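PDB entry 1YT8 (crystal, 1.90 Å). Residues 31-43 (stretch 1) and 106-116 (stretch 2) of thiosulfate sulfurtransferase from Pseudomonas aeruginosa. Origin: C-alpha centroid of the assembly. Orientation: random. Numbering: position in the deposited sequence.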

# COMPACT_ATOMS: atom_id res chain seq x y z
N GLU A 31 13.57 7.15 -2.13
CA GLU A 31 12.23 7.70 -1.99
C GLU A 31 11.34 7.00 -3.03
O GLU A 31 11.84 6.36 -3.95
CB GLU A 31 12.24 9.21 -2.26
CG GLU A 31 13.05 10.03 -1.25
CD GLU A 31 12.54 9.89 0.17
OE1 GLU A 31 11.31 9.83 0.37
OE2 GLU A 31 13.37 9.86 1.11
N GLU A 32 10.02 7.15 -2.88
CA GLU A 32 9.09 6.48 -3.78
C GLU A 32 9.19 6.84 -5.26
O GLU A 32 9.10 5.95 -6.11
CB GLU A 32 7.64 6.68 -3.31
CG GLU A 32 6.66 5.76 -4.03
CD GLU A 32 5.21 5.94 -3.59
OE1 GLU A 32 4.66 7.04 -3.79
OE2 GLU A 32 4.63 4.97 -3.05
N ASP A 33 9.38 8.11 -5.60
CA ASP A 33 9.45 8.44 -7.02
C ASP A 33 10.61 7.74 -7.74
O ASP A 33 10.42 7.19 -8.82
CB ASP A 33 9.51 9.96 -7.25
CG ASP A 33 9.18 10.34 -8.68
OD1 ASP A 33 8.13 9.87 -9.18
OD2 ASP A 33 9.94 11.09 -9.30
N PRO A 34 11.82 7.77 -7.17
CA PRO A 34 12.89 7.07 -7.89
C PRO A 34 12.65 5.55 -7.92
O PRO A 34 12.97 4.87 -8.89
CB PRO A 34 14.16 7.48 -7.15
CG PRO A 34 13.68 7.98 -5.81
CD PRO A 34 12.38 8.66 -6.14
N PHE A 35 12.06 5.02 -6.84
CA PHE A 35 11.73 3.60 -6.76
C PHE A 35 10.81 3.25 -7.92
O PHE A 35 11.00 2.27 -8.63
CB PHE A 35 11.00 3.30 -5.44
CG PHE A 35 10.26 1.99 -5.42
CD1 PHE A 35 10.93 0.78 -5.28
CD2 PHE A 35 8.86 1.97 -5.50
CE1 PHE A 35 10.23 -0.43 -5.22
CE2 PHE A 35 8.16 0.77 -5.45
CZ PHE A 35 8.84 -0.44 -5.31
N ALA A 36 9.80 4.10 -8.13
CA ALA A 36 8.82 3.89 -9.18
C ALA A 36 9.37 3.93 -10.61
O ALA A 36 8.66 3.56 -11.55
CB ALA A 36 7.69 4.89 -9.03
N GLN A 37 10.61 4.38 -10.79
CA GLN A 37 11.18 4.43 -12.13
C GLN A 37 11.83 3.11 -12.53
O GLN A 37 11.91 2.78 -13.72
CB GLN A 37 12.21 5.56 -12.24
CG GLN A 37 11.67 6.91 -11.78
CD GLN A 37 10.30 7.23 -12.37
OE1 GLN A 37 9.40 7.69 -11.66
NE2 GLN A 37 10.14 6.98 -13.66
N ALA A 38 12.30 2.34 -11.54
CA ALA A 38 12.94 1.06 -11.81
C ALA A 38 13.26 0.28 -10.53
O ALA A 38 13.93 0.80 -9.63
CB ALA A 38 14.21 1.27 -12.63
N HIS A 39 12.80 -0.96 -10.46
CA HIS A 39 13.06 -1.80 -9.31
C HIS A 39 12.74 -3.26 -9.61
O HIS A 39 11.95 -3.55 -10.50
CB HIS A 39 12.23 -1.32 -8.10
CG HIS A 39 10.75 -1.42 -8.30
ND1 HIS A 39 10.05 -2.60 -8.18
CD2 HIS A 39 9.83 -0.47 -8.59
CE1 HIS A 39 8.77 -2.37 -8.38
NE2 HIS A 39 8.60 -1.09 -8.62
N PRO A 40 13.39 -4.19 -8.89
CA PRO A 40 13.13 -5.61 -9.11
C PRO A 40 11.68 -5.92 -8.77
O PRO A 40 11.08 -5.24 -7.94
CB PRO A 40 14.11 -6.29 -8.15
CG PRO A 40 15.26 -5.33 -8.12
CD PRO A 40 14.55 -4.00 -8.00
N LEU A 41 11.12 -6.94 -9.41
CA LEU A 41 9.72 -7.32 -9.20
C LEU A 41 9.27 -7.41 -7.74
O LEU A 41 8.23 -6.86 -7.37
CB LEU A 41 9.44 -8.65 -9.89
CG LEU A 41 8.02 -9.21 -9.77
CD1 LEU A 41 7.01 -8.16 -10.24
CD2 LEU A 41 7.91 -10.47 -10.62
N PHE A 42 10.04 -8.10 -6.91
CA PHE A 42 9.67 -8.28 -5.51
C PHE A 42 10.34 -7.36 -4.51
O PHE A 42 10.30 -7.59 -3.30
CB PHE A 42 9.84 -9.75 -5.13
CG PHE A 42 8.86 -10.66 -5.81
CD1 PHE A 42 7.51 -10.58 -5.50
CD2 PHE A 42 9.27 -11.51 -6.83
CE1 PHE A 42 6.56 -11.33 -6.21
CE2 PHE A 42 8.34 -12.27 -7.54
CZ PHE A 42 6.98 -12.18 -7.23
N ALA A 43 10.94 -6.29 -5.02
CA ALA A 43 11.58 -5.31 -4.14
C ALA A 43 10.46 -4.48 -3.52
O ALA A 43 9.57 -3.99 -4.22
CB ALA A 43 12.52 -4.42 -4.94
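Stretch 2 106-116: GELFRDVNVPS

Two segments that meet mainly through loop and turn can be fastened to each other by a handful of main-chain hydrogen bonds, with side chains packed around them, and this pair from a thiosulfate sulfurtransferase is a compact example. Stretch 1 comes out of a helix covering 32-35 through a type I turn from Phe35 to Ala38. The centre of the contact is a single antiparallel bridge between His39 and Phe109. The amide N of Phe109 donates to the carbonyl O of His39 at 2.8 Å, and the amide N of His39 returns a bond of 2.8 Å to the O of Phe109, the second being the more bent of the two. Both residues have extended backbones, so each can offer its N and O to the same partner.

The antiparallel direction persists beyond the bridge. As stretch 1 runs forward, stretch 2 runs back: Ala36 lies by Asp111, with CA atoms 4.3 Å apart, Ala38 by Arg110 at 4.6 Å between CA atoms, and Pro40 by Leu108 at 4.9 Å, again CA to CA. A short bond closes the Ala36 end, where Asp111 N donates to Ala36 O at 2.6 Å. Asp111 has a positive phi (72°); its CA-to-CB bond points away from stretch 1, and OD1 accepts a bond from the N of Val112 at 2.7 Å.

His39 contributes more than its backbone. Its CA-to-CB bond points away from stretch 2, yet the p rotamer brings the ring end back, and NE2 donates to Asp111 O at 2.9 Å, with that oxygen near the ring plane. The other ring nitrogen, ND1, donates to Pro40 O at 2.8 Å. The imidazole thus ties a carbonyl of each stretch, while the O of Phe109 lies over one of its faces. Close by, Ala38 CA approaches Phe109 O at 3.2 Å in a CA-H...O contact, so this carbonyl receives a weaker contact besides its amide bond.

Water extends the polar network at two places. Water 1 donates to Gln37 O at 2.8 Å and accepts from Arg110 NH1 at 2.9 Å; water 2 accepts from Leu41 N at 2.7 Å and donates to Glu107 O at 2.9 Å. Each spans a gap that the direct bonds leave open.

Packing completes the arrangement. Leu41, in a type I turn from Pro40 to Ala43, is the residue of stretch 1 most covered by stretch 2. Its CD1 sits over the face of the Phe109 ring, 4.1 Å from the centroid, in a CH-pi contact, and the same methyl meets Val114 CG1 and Pro115 CG, each at 3.7 Å. Val114 and Pro115 open a helix, and their CA-to-CB bonds point toward stretch 1; Pro115 CG also touches Phe42 CE1 at 3.9 Å. Beyond the Ala36 end, Val112 CG1 lies at the edge of the Phe35 ring, 4.1 Å from CE2, and 4.3 Å from Ala36 CB. Near the other end, Leu108 CD2 packs against Pro40 CD at 4.0 Å.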

# COMPACT_ATOMS: atom_id res chain seq x y z
N GLY A 106 19.02 -9.11 -14.45
CA GLY A 106 17.75 -9.08 -13.74
C GLY A 106 16.73 -8.18 -14.40
O GLY A 106 17.07 -7.13 -14.94
N GLU A 107 15.46 -8.59 -14.35
CA GLU A 107 14.38 -7.82 -14.95
C GLU A 107 14.04 -6.65 -14.03
O GLU A 107 14.07 -6.78 -12.81
CB GLU A 107 13.15 -8.72 -15.14
CG GLU A 107 11.98 -8.09 -15.91
CD GLU A 107 12.29 -7.85 -17.39
OE1 GLU A 107 13.25 -8.44 -17.93
OE2 GLU A 107 11.54 -7.08 -18.03
N LEU A 108 13.73 -5.49 -14.62
CA LEU A 108 13.38 -4.31 -13.84
C LEU A 108 11.99 -3.81 -14.21
O LEU A 108 11.58 -3.90 -15.37
CB LEU A 108 14.42 -3.21 -14.03
CG LEU A 108 15.76 -3.49 -13.34
CD1 LEU A 108 16.76 -2.37 -13.65
CD2 LEU A 108 15.53 -3.59 -11.83
N PHE A 109 11.27 -3.27 -13.23
CA PHE A 109 9.92 -2.78 -13.44
C PHE A 109 9.73 -1.36 -12.94
O PHE A 109 10.42 -0.92 -12.02
CB PHE A 109 8.93 -3.67 -12.67
CG PHE A 109 8.89 -5.10 -13.14
CD1 PHE A 109 7.86 -5.54 -13.97
CD2 PHE A 109 9.85 -6.01 -12.72
CE1 PHE A 109 7.79 -6.87 -14.38
CE2 PHE A 109 9.79 -7.35 -13.12
CZ PHE A 109 8.76 -7.78 -13.95
N ARG A 110 8.80 -0.64 -13.55
CA ARG A 110 8.52 0.72 -13.09
C ARG A 110 7.16 0.66 -12.40
O ARG A 110 6.53 -0.40 -12.34
CB ARG A 110 8.48 1.72 -14.25
CG ARG A 110 7.50 1.39 -15.34
CD ARG A 110 7.27 2.60 -16.26
NE ARG A 110 6.53 3.66 -15.58
CZ ARG A 110 7.09 4.74 -15.04
NH1 ARG A 110 8.40 4.93 -15.09
NH2 ARG A 110 6.32 5.64 -14.44
N ASP A 111 6.73 1.81 -11.87
CA ASP A 111 5.47 1.96 -11.15
C ASP A 111 5.50 1.30 -9.77
O ASP A 111 6.57 0.94 -9.28
CB ASP A 111 4.30 1.41 -11.98
CG ASP A 111 3.03 2.23 -11.81
OD1 ASP A 111 2.33 2.07 -10.79
OD2 ASP A 111 2.75 3.07 -12.69
N VAL A 112 4.33 1.17 -9.15
CA VAL A 112 4.23 0.57 -7.81
C VAL A 112 3.26 -0.62 -7.76
O VAL A 112 2.42 -0.77 -8.64
CB VAL A 112 3.77 1.63 -6.77
CG1 VAL A 112 4.77 2.78 -6.72
CG2 VAL A 112 2.38 2.15 -7.13
N ASN A 113 3.40 -1.44 -6.72
CA ASN A 113 2.56 -2.63 -6.52
C ASN A 113 2.56 -3.49 -7.78
O ASN A 113 1.53 -4.01 -8.21
CB ASN A 113 1.13 -2.22 -6.17
CG ASN A 113 1.07 -1.15 -5.08
OD1 ASN A 113 0.40 -0.13 -5.23
ND2 ASN A 113 1.77 -1.39 -3.96
N VAL A 114 3.75 -3.65 -8.36
CA VAL A 114 3.91 -4.40 -9.61
C VAL A 114 3.48 -5.86 -9.57
O VAL A 114 2.81 -6.33 -10.49
CB VAL A 114 5.36 -4.26 -10.12
CG1 VAL A 114 5.52 -4.98 -11.45
CG2 VAL A 114 5.70 -2.78 -10.28
N PRO A 115 3.85 -6.61 -8.52
CA PRO A 115 3.43 -8.01 -8.50
C PRO A 115 1.90 -8.12 -8.60
O PRO A 115 1.37 -8.93 -9.37
CB PRO A 115 3.95 -8.52 -7.16
CG PRO A 115 5.22 -7.72 -6.98
CD PRO A 115 4.78 -6.33 -7.40
N SER A 116 1.20 -7.29 -7.84
CA SER A 116 -0.26 -7.30 -7.84
C SER A 116 -0.85 -6.93 -9.20
O SER A 116 -1.80 -7.57 -9.67
CB SER A 116 -0.79 -6.32 -6.79
OG SER A 116 -0.41 -6.71 -5.48
O HOH W 1 10.83 3.81 -16.14
O HOH W 2 12.69 -8.52 -11.01